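Archaemetzincin (Archaeoglobus fulgidus, PDB 3ZVS) is probably a zinc metalloprotease of unknown natural substrate, with one catalytic zinc ion and a second that seems to be structural. Local coordinates at residues 2-7 / 29-34; 64-69 / 117-122; 53-58 / 91-96; 15-20 / 110-115. All coordinates share one frame; numbering follows the deposited sequence.

Contact 1: residues 2-7 / 29-34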
loop_
_atom_site.group_PDB
_atom_site.type_symbol
_atom_site.label_atom_id
_atom_site.label_comp_id
_atom_site.label_asym_id
_atom_site.label_seq_id
_atom_site.Cartn_x
_atom_site.Cartn_y
_atom_site.Cartn_z
ATOM N N LYS A 2 6.226 -13.956 -4.395
ATOM C CA LYS A 2 5.735 -13.243 -5.578
ATOM C C LYS A 2 4.838 -12.110 -5.111
ATOM O O LYS A 2 4.083 -12.283 -4.156
ATOM C CB LYS A 2 4.930 -14.174 -6.495
ATOM C CG LYS A 2 5.698 -15.437 -6.852
ATOM C CD LYS A 2 5.306 -16.022 -8.197
ATOM C CE LYS A 2 5.792 -17.465 -8.357
ATOM N NZ LYS A 2 7.213 -17.648 -7.918
ATOM N N ILE A 3 4.960 -10.953 -5.749
ATOM C CA ILE A 3 4.092 -9.815 -5.448
ATOM C C ILE A 3 3.429 -9.427 -6.760
ATOM O O ILE A 3 4.120 -9.177 -7.748
ATOM C CB ILE A 3 4.892 -8.602 -4.928
ATOM C CG1 ILE A 3 5.644 -8.981 -3.645
ATOM C CG2 ILE A 3 3.968 -7.394 -4.728
ATOM C CD1 ILE A 3 6.660 -7.969 -3.180
ATOM N N TYR A 4 2.099 -9.388 -6.738
ATOM C CA TYR A 4 1.286 -8.991 -7.884
ATOM C C TYR A 4 0.761 -7.609 -7.592
ATOM O O TYR A 4 0.033 -7.413 -6.621
ATOM C CB TYR A 4 0.119 -9.965 -8.065
ATOM C CG TYR A 4 0.598 -11.365 -8.361
ATOM C CD1 TYR A 4 0.936 -12.228 -7.339
ATOM C CD2 TYR A 4 0.737 -11.810 -9.668
ATOM C CE1 TYR A 4 1.382 -13.496 -7.601
ATOM C CE2 TYR A 4 1.194 -13.087 -9.943
ATOM C CZ TYR A 4 1.501 -13.922 -8.905
ATOM O OH TYR A 4 1.961 -15.199 -9.176
ATOM N N ILE A 5 1.130 -6.636 -8.409
ATOM C CA ILE A 5 0.597 -5.291 -8.300
ATOM C C ILE A 5 -0.618 -5.170 -9.196
ATOM O O ILE A 5 -0.549 -5.408 -10.391
ATOM C CB ILE A 5 1.639 -4.231 -8.709
ATOM C CG1 ILE A 5 2.906 -4.345 -7.863
ATOM C CG2 ILE A 5 1.088 -2.828 -8.614
ATOM C CD1 ILE A 5 4.099 -3.636 -8.466
ATOM N N GLN A 6 -1.737 -4.801 -8.596
ATOM C CA GLN A 6 -2.983 -4.596 -9.311
ATOM C C GLN A 6 -3.281 -3.088 -9.380
ATOM O O GLN A 6 -3.758 -2.483 -8.406
ATOM C CB GLN A 6 -4.159 -5.306 -8.605
ATOM C CG GLN A 6 -5.517 -5.004 -9.241
ATOM C CD GLN A 6 -5.567 -5.461 -10.678
ATOM O OE1 GLN A 6 -5.506 -6.664 -10.961
ATOM N NE2 GLN A 6 -5.642 -4.531 -11.588
ATOM N N PRO A 7 -3.027 -2.456 -10.530
ATOM C CA PRO A 7 -3.360 -1.040 -10.664
ATOM C C PRO A 7 -4.878 -0.857 -10.670
ATOM O O PRO A 7 -5.585 -1.555 -11.424
ATOM C CB PRO A 7 -2.713 -0.638 -12.024
ATOM C CG PRO A 7 -1.804 -1.780 -12.371
ATOM C CD PRO A 7 -2.464 -2.995 -11.780
ATOM N N GLU A 29 9.782 -11.784 -6.871
ATOM C CA GLU A 29 9.418 -11.628 -8.271
ATOM C C GLU A 29 8.145 -10.793 -8.261
ATOM O O GLU A 29 7.178 -11.146 -7.575
ATOM C CB GLU A 29 9.148 -12.981 -8.894
ATOM C CG GLU A 29 8.900 -12.920 -10.379
ATOM C CD GLU A 29 8.659 -14.293 -10.981
ATOM O OE1 GLU A 29 8.445 -15.261 -10.213
ATOM O OE2 GLU A 29 8.673 -14.395 -12.225
ATOM N N VAL A 30 8.171 -9.691 -8.995
ATOM C CA VAL A 30 7.031 -8.774 -9.042
ATOM C C VAL A 30 6.370 -8.819 -10.416
ATOM O O VAL A 30 7.033 -8.831 -11.452
ATOM C CB VAL A 30 7.507 -7.361 -8.706
ATOM C CG1 VAL A 30 6.374 -6.395 -8.773
ATOM C CG2 VAL A 30 8.151 -7.349 -7.285
ATOM N N PHE A 31 5.044 -8.837 -10.393
ATOM C CA PHE A 31 4.220 -8.943 -11.580
ATOM C C PHE A 31 3.342 -7.718 -11.575
ATOM O O PHE A 31 2.825 -7.334 -10.536
ATOM C CB PHE A 31 3.349 -10.193 -11.535
ATOM C CG PHE A 31 4.132 -11.474 -11.509
ATOM C CD1 PHE A 31 4.584 -11.997 -10.312
ATOM C CD2 PHE A 31 4.434 -12.128 -12.681
ATOM C CE1 PHE A 31 5.315 -13.168 -10.291
ATOM C CE2 PHE A 31 5.170 -13.297 -12.671
ATOM C CZ PHE A 31 5.610 -13.814 -11.473
ATOM N N VAL A 32 3.147 -7.105 -12.731
ATOM C CA VAL A 32 2.202 -6.007 -12.852
ATOM C C VAL A 32 1.012 -6.518 -13.663
ATOM O O VAL A 32 1.136 -6.883 -14.836
ATOM C CB VAL A 32 2.835 -4.785 -13.527
ATOM C CG1 VAL A 32 1.785 -3.692 -13.745
ATOM C CG2 VAL A 32 4.010 -4.245 -12.710
ATOM N N LEU A 33 -0.132 -6.573 -12.996
ATOM C CA LEU A 33 -1.391 -7.029 -13.583
ATOM C C LEU A 33 -2.030 -5.943 -14.457
ATOM O O LEU A 33 -1.680 -4.770 -14.383
ATOM C CB LEU A 33 -2.351 -7.461 -12.502
ATOM C CG LEU A 33 -1.832 -8.583 -11.608
ATOM C CD1 LEU A 33 -2.764 -8.859 -10.462
ATOM C CD2 LEU A 33 -1.595 -9.861 -12.415
ATOM N N PRO A 34 -2.924 -6.356 -15.348
ATOM C CA PRO A 34 -3.599 -5.377 -16.189
ATOM C C PRO A 34 -4.345 -4.326 -15.365
ATOM O O PRO A 34 -5.024 -4.674 -14.429
ATOM C CB PRO A 34 -4.607 -6.236 -16.942
ATOM C CG PRO A 34 -3.967 -7.625 -16.985
ATOM C CD PRO A 34 -3.339 -7.741 -15.639
#

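Contact 2: residues 64-69 / 117-122. With ZN (zinc ion), chain D.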
loop_
_atom_site.group_PDB
_atom_site.type_symbol
_atom_site.label_atom_id
_atom_site.label_comp_id
_atom_site.label_asym_id
_atom_site.label_seq_id
_atom_site.Cartn_x
_atom_site.Cartn_y
_atom_site.Cartn_z
ATOM N N VAL A 64 1.511 -12.506 -2.799
ATOM C CA VAL A 64 0.943 -11.282 -2.252
ATOM C C VAL A 64 0.334 -10.470 -3.399
ATOM O O VAL A 64 0.969 -10.311 -4.433
ATOM C CB VAL A 64 2.052 -10.395 -1.634
ATOM C CG1 VAL A 64 1.511 -9.027 -1.187
ATOM C CG2 VAL A 64 2.730 -11.101 -0.457
ATOM N N THR A 65 -0.886 -9.971 -3.219
ATOM C CA THR A 65 -1.498 -9.084 -4.196
ATOM C C THR A 65 -1.768 -7.739 -3.553
ATOM O O THR A 65 -2.467 -7.652 -2.549
ATOM C CB THR A 65 -2.797 -9.687 -4.775
ATOM O OG1 THR A 65 -2.471 -10.885 -5.479
ATOM C CG2 THR A 65 -3.478 -8.694 -5.719
ATOM N N LEU A 66 -1.164 -6.706 -4.135
ATOM C CA LEU A 66 -1.299 -5.329 -3.666
ATOM C C LEU A 66 -2.024 -4.496 -4.705
ATOM O O LEU A 66 -1.504 -4.241 -5.786
ATOM C CB LEU A 66 0.063 -4.689 -3.407
ATOM C CG LEU A 66 0.019 -3.216 -2.969
ATOM C CD1 LEU A 66 -0.547 -3.032 -1.570
ATOM C CD2 LEU A 66 1.413 -2.580 -3.058
ATOM N N GLY A 67 -3.240 -4.072 -4.368
ATOM C CA GLY A 67 -3.965 -3.114 -5.183
ATOM C C GLY A 67 -3.436 -1.729 -4.897
ATOM O O GLY A 67 -3.103 -1.421 -3.744
ATOM N N VAL A 68 -3.309 -0.901 -5.923
ATOM C CA VAL A 68 -2.775 0.450 -5.760
ATOM C C VAL A 68 -3.668 1.413 -6.515
ATOM O O VAL A 68 -3.932 1.208 -7.698
ATOM C CB VAL A 68 -1.331 0.586 -6.295
ATOM C CG1 VAL A 68 -0.787 1.946 -5.955
ATOM C CG2 VAL A 68 -0.389 -0.513 -5.732
ATOM N N THR A 69 -4.186 2.422 -5.815
ATOM C CA THR A 69 -5.118 3.364 -6.367
ATOM C C THR A 69 -4.711 4.792 -6.096
ATOM O O THR A 69 -4.100 5.109 -5.051
ATOM C CB THR A 69 -6.558 3.101 -5.833
ATOM O OG1 THR A 69 -7.472 3.953 -6.522
ATOM C CG2 THR A 69 -6.707 3.373 -4.314
ATOM N N HIS A 117 5.009 -0.886 3.668
ATOM C CA HIS A 117 4.228 -1.016 4.910
ATOM C C HIS A 117 3.065 -2.008 4.737
ATOM O O HIS A 117 2.840 -2.907 5.527
ATOM C CB HIS A 117 3.716 0.367 5.301
ATOM C CG HIS A 117 2.921 0.382 6.560
ATOM N ND1 HIS A 117 3.485 0.666 7.791
ATOM C CD2 HIS A 117 1.608 0.121 6.804
ATOM C CE1 HIS A 117 2.544 0.613 8.727
ATOM N NE2 HIS A 117 1.396 0.290 8.151
ATOM N N GLU A 118 2.285 -1.812 3.676
ATOM C CA GLU A 118 1.143 -2.685 3.442
ATOM C C GLU A 118 1.576 -4.133 3.214
ATOM O O GLU A 118 0.982 -5.067 3.721
ATOM C CB GLU A 118 0.324 -2.179 2.239
ATOM C CG GLU A 118 -0.396 -0.867 2.496
ATOM C CD GLU A 118 -1.207 -0.862 3.759
ATOM O OE1 GLU A 118 -1.902 -1.874 4.048
ATOM O OE2 GLU A 118 -1.162 0.133 4.499
ATOM N N ILE A 119 2.593 -4.330 2.411
ATOM C CA ILE A 119 3.058 -5.679 2.118
ATOM C C ILE A 119 3.603 -6.318 3.407
ATOM O O ILE A 119 3.381 -7.483 3.654
ATOM C CB ILE A 119 4.101 -5.672 0.962
ATOM C CG1 ILE A 119 3.432 -5.311 -0.357
ATOM C CG2 ILE A 119 4.788 -7.014 0.819
ATOM C CD1 ILE A 119 4.426 -4.818 -1.384
ATOM N N GLY A 120 4.275 -5.537 4.244
ATOM C CA GLY A 120 4.735 -6.054 5.520
ATOM C C GLY A 120 3.589 -6.622 6.333
ATOM O O GLY A 120 3.759 -7.667 6.965
ATOM N N HIS A 121 2.449 -5.941 6.361
ATOM C CA HIS A 121 1.279 -6.511 7.031
ATOM C C HIS A 121 0.835 -7.835 6.418
ATOM O O HIS A 121 0.507 -8.769 7.145
ATOM C CB HIS A 121 0.076 -5.587 6.956
ATOM C CG HIS A 121 0.108 -4.384 7.862
ATOM N ND1 HIS A 121 0.392 -4.437 9.211
ATOM C CD2 HIS A 121 -0.223 -3.098 7.605
ATOM C CE1 HIS A 121 0.234 -3.225 9.738
ATOM N NE2 HIS A 121 -0.119 -2.394 8.774
ATOM N N VAL A 122 0.836 -7.943 5.082
ATOM C CA VAL A 122 0.435 -9.206 4.461
ATOM C C VAL A 122 1.380 -10.335 4.903
ATOM O O VAL A 122 0.942 -11.478 5.086
ATOM C CB VAL A 122 0.366 -9.119 2.913
ATOM C CG1 VAL A 122 -0.115 -10.451 2.338
ATOM C CG2 VAL A 122 -0.570 -8.002 2.490
HETATM ZN ZN ZN D . -0.352 -0.359 9.059
#

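Contact 3: residues 53-58 / 91-96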
loop_
_atom_site.group_PDB
_atom_site.type_symbol
_atom_site.label_atom_id
_atom_site.label_comp_id
_atom_site.label_asym_id
_atom_site.label_seq_id
_atom_site.Cartn_x
_atom_site.Cartn_y
_atom_site.Cartn_z
ATOM N N THR A 53 -11.949 -1.932 2.476
ATOM C CA THR A 53 -12.313 -3.309 2.774
ATOM C C THR A 53 -13.017 -3.937 1.569
ATOM O O THR A 53 -12.769 -5.075 1.208
ATOM C CB THR A 53 -13.215 -3.356 4.003
ATOM O OG1 THR A 53 -12.669 -2.499 5.013
ATOM C CG2 THR A 53 -13.334 -4.776 4.548
ATOM N N CYS A 54 -13.887 -3.145 0.964
ATOM C CA CYS A 54 -14.553 -3.501 -0.276
ATOM C C CYS A 54 -13.512 -3.823 -1.363
ATOM O O CYS A 54 -13.600 -4.866 -2.020
ATOM C CB CYS A 54 -15.488 -2.354 -0.663
ATOM S SG CYS A 54 -16.541 -2.613 -2.103
ATOM N N ILE A 55 -12.539 -2.931 -1.564
ATOM C CA ILE A 55 -11.517 -3.140 -2.584
ATOM C C ILE A 55 -10.756 -4.432 -2.329
ATOM O O ILE A 55 -10.550 -5.230 -3.238
ATOM C CB ILE A 55 -10.545 -1.967 -2.633
ATOM C CG1 ILE A 55 -11.275 -0.704 -3.119
ATOM C CG2 ILE A 55 -9.367 -2.288 -3.530
ATOM C CD1 ILE A 55 -10.461 0.553 -2.936
ATOM N N LEU A 56 -10.356 -4.661 -1.097
ATOM C CA LEU A 56 -9.643 -5.904 -0.769
ATOM C C LEU A 56 -10.397 -7.157 -1.195
ATOM O O LEU A 56 -9.834 -8.094 -1.724
ATOM C CB LEU A 56 -9.398 -6.039 0.735
ATOM C CG LEU A 56 -8.299 -5.260 1.384
ATOM C CD1 LEU A 56 -8.182 -5.638 2.850
ATOM C CD2 LEU A 56 -6.987 -5.540 0.676
ATOM N N ARG A 57 -11.706 -7.173 -0.919
ATOM C CA ARG A 57 -12.526 -8.345 -1.209
ATOM C C ARG A 57 -12.511 -8.697 -2.672
ATOM O O ARG A 57 -12.690 -9.848 -3.047
ATOM C CB ARG A 57 -13.986 -8.087 -0.794
ATOM C CG ARG A 57 -14.343 -8.606 0.572
ATOM C CD ARG A 57 -15.880 -8.718 0.747
ATOM N NE ARG A 57 -16.569 -7.499 0.343
ATOM C CZ ARG A 57 -16.700 -6.432 1.130
ATOM N NH1 ARG A 57 -16.165 -6.415 2.333
ATOM N NH2 ARG A 57 -17.323 -5.383 0.656
ATOM N N MET A 58 -12.325 -7.700 -3.537
ATOM C CA MET A 58 -12.425 -7.893 -4.975
ATOM C C MET A 58 -11.070 -8.303 -5.612
ATOM O O MET A 58 -10.997 -8.742 -6.770
ATOM C CB MET A 58 -13.047 -6.618 -5.577
ATOM C CG MET A 58 -14.528 -6.381 -5.116
ATOM S SD MET A 58 -15.430 -4.836 -5.622
ATOM C CE MET A 58 -15.742 -5.194 -7.331
ATOM N N ARG A 91 -3.783 -10.329 0.633
ATOM C CA ARG A 91 -4.142 -9.110 -0.101
ATOM C C ARG A 91 -3.959 -7.833 0.714
ATOM O O ARG A 91 -4.149 -7.822 1.934
ATOM C CB ARG A 91 -5.626 -9.174 -0.511
ATOM C CG ARG A 91 -5.932 -10.285 -1.476
ATOM C CD ARG A 91 -7.422 -10.416 -1.681
ATOM N NE ARG A 91 -8.071 -11.051 -0.551
ATOM C CZ ARG A 91 -9.279 -11.605 -0.605
ATOM N NH1 ARG A 91 -9.941 -11.603 -1.743
ATOM N NH2 ARG A 91 -9.815 -12.158 0.481
ATOM N N ALA A 92 -3.603 -6.743 0.034
ATOM C CA ALA A 92 -3.623 -5.410 0.617
ATOM C C ALA A 92 -3.980 -4.408 -0.443
ATOM O O ALA A 92 -3.928 -4.727 -1.652
ATOM C CB ALA A 92 -2.270 -5.055 1.232
ATOM N N VAL A 93 -4.337 -3.214 -0.006
ATOM C CA VAL A 93 -4.567 -2.082 -0.864
ATOM C C VAL A 93 -3.815 -0.881 -0.302
ATOM O O VAL A 93 -3.719 -0.676 0.902
ATOM C CB VAL A 93 -6.075 -1.798 -1.049
ATOM C CG1 VAL A 93 -6.717 -1.459 0.246
ATOM C CG2 VAL A 93 -6.297 -0.666 -2.055
ATOM N N LEU A 94 -3.233 -0.123 -1.212
ATOM C CA LEU A 94 -2.574 1.147 -0.941
ATOM C C LEU A 94 -3.267 2.250 -1.753
ATOM O O LEU A 94 -3.499 2.075 -2.950
ATOM C CB LEU A 94 -1.121 1.066 -1.405
ATOM C CG LEU A 94 -0.368 2.393 -1.465
ATOM C CD1 LEU A 94 -0.149 3.036 -0.100
ATOM C CD2 LEU A 94 0.985 2.192 -2.168
ATOM N N SER A 95 -3.532 3.388 -1.149
ATOM C CA SER A 95 -3.912 4.584 -1.888
ATOM C C SER A 95 -2.793 5.605 -1.806
ATOM O O SER A 95 -2.243 5.868 -0.719
ATOM C CB SER A 95 -5.136 5.240 -1.322
ATOM O OG SER A 95 -5.318 6.505 -1.922
ATOM N N VAL A 96 -2.464 6.195 -2.944
ATOM C CA VAL A 96 -1.429 7.203 -2.994
ATOM C C VAL A 96 -2.043 8.616 -2.918
ATOM O O VAL A 96 -1.343 9.632 -2.901
ATOM C CB VAL A 96 -0.535 7.033 -4.250
ATOM C CG1 VAL A 96 0.162 5.701 -4.242
ATOM C CG2 VAL A 96 -1.367 7.211 -5.511
#

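Contact 4: residues 15-20 / 110-115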
loop_
_atom_site.group_PDB
_atom_site.type_symbol
_atom_site.label_atom_id
_atom_site.label_comp_id
_atom_site.label_asym_id
_atom_site.label_seq_id
_atom_site.Cartn_x
_atom_site.Cartn_y
_atom_site.Cartn_z
ATOM N N VAL A 15 2.919 2.881 -10.733
ATOM C CA VAL A 15 3.039 1.458 -10.730
ATOM C C VAL A 15 4.468 1.028 -11.079
ATOM O O VAL A 15 5.004 0.092 -10.454
ATOM C CB VAL A 15 2.019 0.824 -11.723
ATOM C CG1 VAL A 15 2.275 -0.686 -11.875
ATOM C CG2 VAL A 15 0.593 1.114 -11.254
ATOM N N GLU A 16 5.063 1.674 -12.080
ATOM C CA GLU A 16 6.438 1.403 -12.473
ATOM C C GLU A 16 7.401 1.641 -11.312
ATOM O O GLU A 16 8.335 0.870 -11.137
ATOM C CB GLU A 16 6.850 2.297 -13.649
ATOM C CG GLU A 16 6.232 1.923 -14.986
ATOM C CD GLU A 16 6.457 2.985 -16.104
ATOM O OE1 GLU A 16 7.036 4.079 -15.866
ATOM O OE2 GLU A 16 6.031 2.706 -17.244
ATOM N N VAL A 17 7.178 2.682 -10.514
ATOM C CA VAL A 17 7.991 2.905 -9.313
ATOM C C VAL A 17 8.012 1.675 -8.444
ATOM O O VAL A 17 9.085 1.228 -7.974
ATOM C CB VAL A 17 7.449 4.091 -8.478
ATOM C CG1 VAL A 17 8.052 4.117 -7.057
ATOM C CG2 VAL A 17 7.667 5.410 -9.223
ATOM N N LEU A 18 6.838 1.105 -8.196
ATOM C CA LEU A 18 6.774 -0.059 -7.352
ATOM C C LEU A 18 7.384 -1.268 -8.013
ATOM O O LEU A 18 8.095 -2.041 -7.362
ATOM C CB LEU A 18 5.306 -0.324 -6.949
ATOM C CG LEU A 18 4.775 0.781 -6.056
ATOM C CD1 LEU A 18 3.298 0.482 -5.722
ATOM C CD2 LEU A 18 5.565 0.928 -4.777
ATOM N N ALA A 19 7.139 -1.460 -9.320
ATOM C CA ALA A 19 7.746 -2.587 -10.034
ATOM C C ALA A 19 9.292 -2.533 -9.970
ATOM O O ALA A 19 9.944 -3.580 -9.911
ATOM C CB ALA A 19 7.236 -2.675 -11.505
ATOM N N ASN A 20 9.838 -1.322 -9.940
ATOM C CA ASN A 20 11.277 -1.098 -9.939
ATOM C C ASN A 20 11.913 -1.158 -8.548
ATOM O O ASN A 20 13.109 -1.414 -8.433
ATOM C CB ASN A 20 11.595 0.275 -10.531
ATOM C CG ASN A 20 11.307 0.363 -12.007
ATOM O OD1 ASN A 20 11.239 -0.647 -12.697
ATOM N ND2 ASN A 20 11.131 1.586 -12.500
ATOM N N ARG A 110 7.443 8.421 -0.549
ATOM C CA ARG A 110 6.241 8.109 0.219
ATOM C C ARG A 110 5.517 6.898 -0.367
ATOM O O ARG A 110 5.039 6.036 0.368
ATOM C CB ARG A 110 5.283 9.277 0.177
ATOM C CG ARG A 110 5.747 10.479 0.993
ATOM C CD ARG A 110 4.851 11.656 0.761
ATOM N NE ARG A 110 5.178 12.764 1.652
ATOM C CZ ARG A 110 4.471 13.884 1.735
ATOM N NH1 ARG A 110 3.428 14.093 0.950
ATOM N NH2 ARG A 110 4.824 14.819 2.598
ATOM N N VAL A 111 5.409 6.843 -1.688
ATOM C CA VAL A 111 4.743 5.717 -2.320
ATOM C C VAL A 111 5.428 4.395 -1.966
ATOM O O VAL A 111 4.775 3.403 -1.624
ATOM C CB VAL A 111 4.681 5.916 -3.840
ATOM C CG1 VAL A 111 4.229 4.645 -4.526
ATOM C CG2 VAL A 111 3.765 7.063 -4.181
ATOM N N VAL A 112 6.759 4.349 -2.094
ATOM C CA VAL A 112 7.480 3.130 -1.777
ATOM C C VAL A 112 7.295 2.770 -0.288
ATOM O O VAL A 112 6.988 1.602 0.034
ATOM C CB VAL A 112 8.965 3.215 -2.153
ATOM C CG1 VAL A 112 9.662 1.945 -1.760
ATOM C CG2 VAL A 112 9.119 3.494 -3.643
ATOM N N LYS A 113 7.472 3.739 0.615
ATOM C CA LYS A 113 7.305 3.476 2.055
ATOM C C LYS A 113 5.955 2.842 2.354
ATOM O O LYS A 113 5.865 1.858 3.072
ATOM C CB LYS A 113 7.428 4.765 2.880
ATOM C CG LYS A 113 8.821 5.314 3.035
ATOM C CD LYS A 113 8.793 6.599 3.828
ATOM C CE LYS A 113 10.216 7.124 4.033
ATOM N NZ LYS A 113 10.129 8.451 4.661
ATOM N N GLU A 114 4.906 3.433 1.805
ATOM C CA GLU A 114 3.577 2.994 2.163
ATOM C C GLU A 114 3.213 1.661 1.507
ATOM O O GLU A 114 2.489 0.843 2.094
ATOM C CB GLU A 114 2.572 4.109 1.864
ATOM C CG GLU A 114 2.829 5.352 2.733
ATOM C CD GLU A 114 2.693 5.058 4.186
ATOM O OE1 GLU A 114 1.547 5.096 4.651
ATOM O OE2 GLU A 114 3.679 4.732 4.873
ATOM N N ALA A 115 3.726 1.400 0.304
ATOM C CA ALA A 115 3.573 0.065 -0.285
ATOM C C ALA A 115 4.286 -1.013 0.539
ATOM O O ALA A 115 3.731 -2.067 0.800
ATOM C CB ALA A 115 4.109 0.045 -1.734
#

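Contact 1: residues 2-7 / 29-34
Tyr-4 and Phe-31 lie side by side and point the same way, their rings 13° from parallel but slid so far apart that they barely overlap, with centroids 4.8 Å from each other. Phe-31 CD1 comes over one face of the Tyr-4 ring near its rim, while Phe-31 CE1 meets Lys-2 CD at 3.5 Å. Both rings have CG beside the backbone N (chi1 -62° and -63°), and the parallel register pairs the two residues. Further along, Lys-2 NZ reaches Glu-29 OE1 in a rather long salt bridge of 3.5 Å. On the other face, Ile-5 CD1 packs on Val-30 CG1 at 3.6 Å. Between the two faces runs the parallel ladder: Ile-3 and Ile-5 each give N-H and accept through O, with Ile-5 N to Phe-31 O at 2.8 Å. The strands belong to a beta-alpha-beta crossover through helix 12-26, which places 29-32 at the sheet edge beside 2-7. That helix lies under the Ile-3 and Ile-5 face, with Leu-18 and Phe-26 touching it. Beyond the ladder, Gln-6 bends at chi2 and its NE2 grips two carbonyls, Pro-34 O at 2.9 Å and Pro-7 O at 3.0 Å, which fixes the turn of the amide. Its OE1 is set against Leu-33 CD1. Tyr-4 and Gln-6 are in turn tied by backbone bonds to Val-64, Leu-66 and Val-68.

Contact 2: residues 64-69 / 117-122
The catalytic zinc ion is gripped by His-117 NE2 and His-121 NE2, each at 2.1 Å, on the same helix whose Glu-118, Ile-119 and Val-122 pack against Val-64, just before strand 65-69, and Leu-66 on it. His-127 supplies a third nitrogen. The rotation of the two helix imidazoles is set by second-shell bonds, ND1 of His-117 to Val-133 O and ND1 of His-121 to Leu-125 O. The histidines one turn apart, with Glu-118 between them, form the HExxH core of the elongated metzincin motif HExxHxxGxxH, completed by His-127. Toward the strand the helix is apolar. Val-122 CG1 lies over both methyls of Val-64 and comes within 4.0 Å of Val-64 CG2. Leu-66 divides its two branches: CD1 meets Glu-118 CB at 4.0 Å, and CD2 meets Ile-119 CD1 at 4.1 Å, both crossing Leu-66 at about a right angle. In Ile-119, chi1 (-69°) puts CG1 beside the backbone N and chi2 (160°) extends CD1 toward Leu-66; the residue also touches Leu-22 and Phe-26. Glu-118 touches the strand with its CB alone, while the chain bends at chi2 and takes the carboxylate away from it; the side chain lies about 4 Å from the bound malonate ion. No hydrogen bond crosses: apolar contact seats the helix, and the polar groups face the metal side, consistent with the inferred role of Glu-118 as proton acceptor.

Contact 3: residues 53-58 / 91-96
Leu-56 drives its CD2 methyl straight at the backbone of the strand, where it lies 3.4 Å from Ala-92 CA, closer than usual carbon contact. Its CG stands anti to the carbonyl carbon; chi2 (-176°) sets CD1 anti to CA, and the other branch, CD2, is the one that meets the strand, although the CA-CB bond itself runs alongside. Leu-56 CD2 also meets Val-93 CG1 at 4.1 Å. Val-93 is the more unusual conformer: CG1 takes the crowded position between the backbone N and the carbonyl carbon (chi1 62°), which puts CG2 anti to N and lets it touch Ile-55 CG2 at 3.8 Å. The two beta-branched side chains cross at about a right angle. Here the helix runs at 133° to the strand, on the face of the main sheet that bears Arg-91 and Val-93; Ala-92 and Leu-94 point to the other face, against helix 104-122, so that strand 91-95 is sandwiched between two helical layers and Ala-92 sits next to Glu-118 of the active site. Beside Leu-56 and Arg-57, Arg-91 leaves the strand with CG beside the backbone N and bends at chi3. Arg-91 CD comes 3.3 Å from Leu-56 O, and that oxygen together with Arg-57 CA lies over one face of the guanidinium. The N-H groups are used outside the pair: NH2 in a salt bridge with Glu-86, NH1 to Leu-59 O. Thr-53 OG1 is bonded to Glu-84 of the neighbouring strand 83-85, while Cys-54 pins the helix to Cys-42 by a disulfide.

Contact 4: residues 15-20 / 110-115
Leu-18 is the residue most deeply engaged here, its CD2 methyl pushed into the hollow between Val-111, Val-112 and Ala-115 on the facing helix. The tightest point is Leu-18 CD2 to Ala-115 CB, 3.5 Å, a little shorter than the usual separation of two carbons. Val-111 CG1 stands 4.0 Å from Leu-18 CD2, and Val-112 CA closes the hollow at 4.2 Å from that same Leu-18 CD2. Chi1 (-67°) turns Leu-18 CG beside the backbone N, and of the two branches beyond it CD2 is the nearer to the other helix, although the CA-CB bond does not aim there. The Leu-18 and Val-111 side chains cross at about a right angle. Both branches of Leu-18 meet Ala-115 CB, CD1 at 4.1 Å.

Val-17 and Val-112 make the second point of contact, beside the first. Val-17 CG1, anti to the backbone N, meets Val-112 CG2 at 3.6 Å, one methyl against another, and the side chains approach at a slant. Nothing polar bridges the helices, whose axes are 10.0 Å apart and cross at -61°; the contact is methyl on methyl, a small buried interface joining two helices on one face of the sheet.

Around it the sheet forms the floor: Leu-18 also rests on Ile-5 of strand 2-7, and Ala-115 lies against Leu-94 of strand 91-95. Val-112 reaches further along helix 12-26 to Ser-21 and Ile-25, while Thr-14 of that helix touches Val-111. Beyond the far side of helix 104-122, Arg-110 pairs with Asp-144 and Glu-114 with Lys-146.

In the fold
From the N terminus, contact 1 closes the first loop, returning the chain from strand 2-7 through helix 12-26 to strand 29-32. Contact 4 opens within that loop, at 15-20, and crosses contact 1, for it ends only at 110-115. Contact 3 nests wholly inside contact 4, tying helix 52-58 to strand 91-95. Contact 2, from 64-69 to 117-122, crosses both contact 3 and contact 4, and both contacts 2 and 3 follow contact 1 in series. The result is one central sheet, with strand 65-69 bonded to 2-7 and 91-95, backed on one face by helices 12-26 and 104-122 and on the other by helix 52-58.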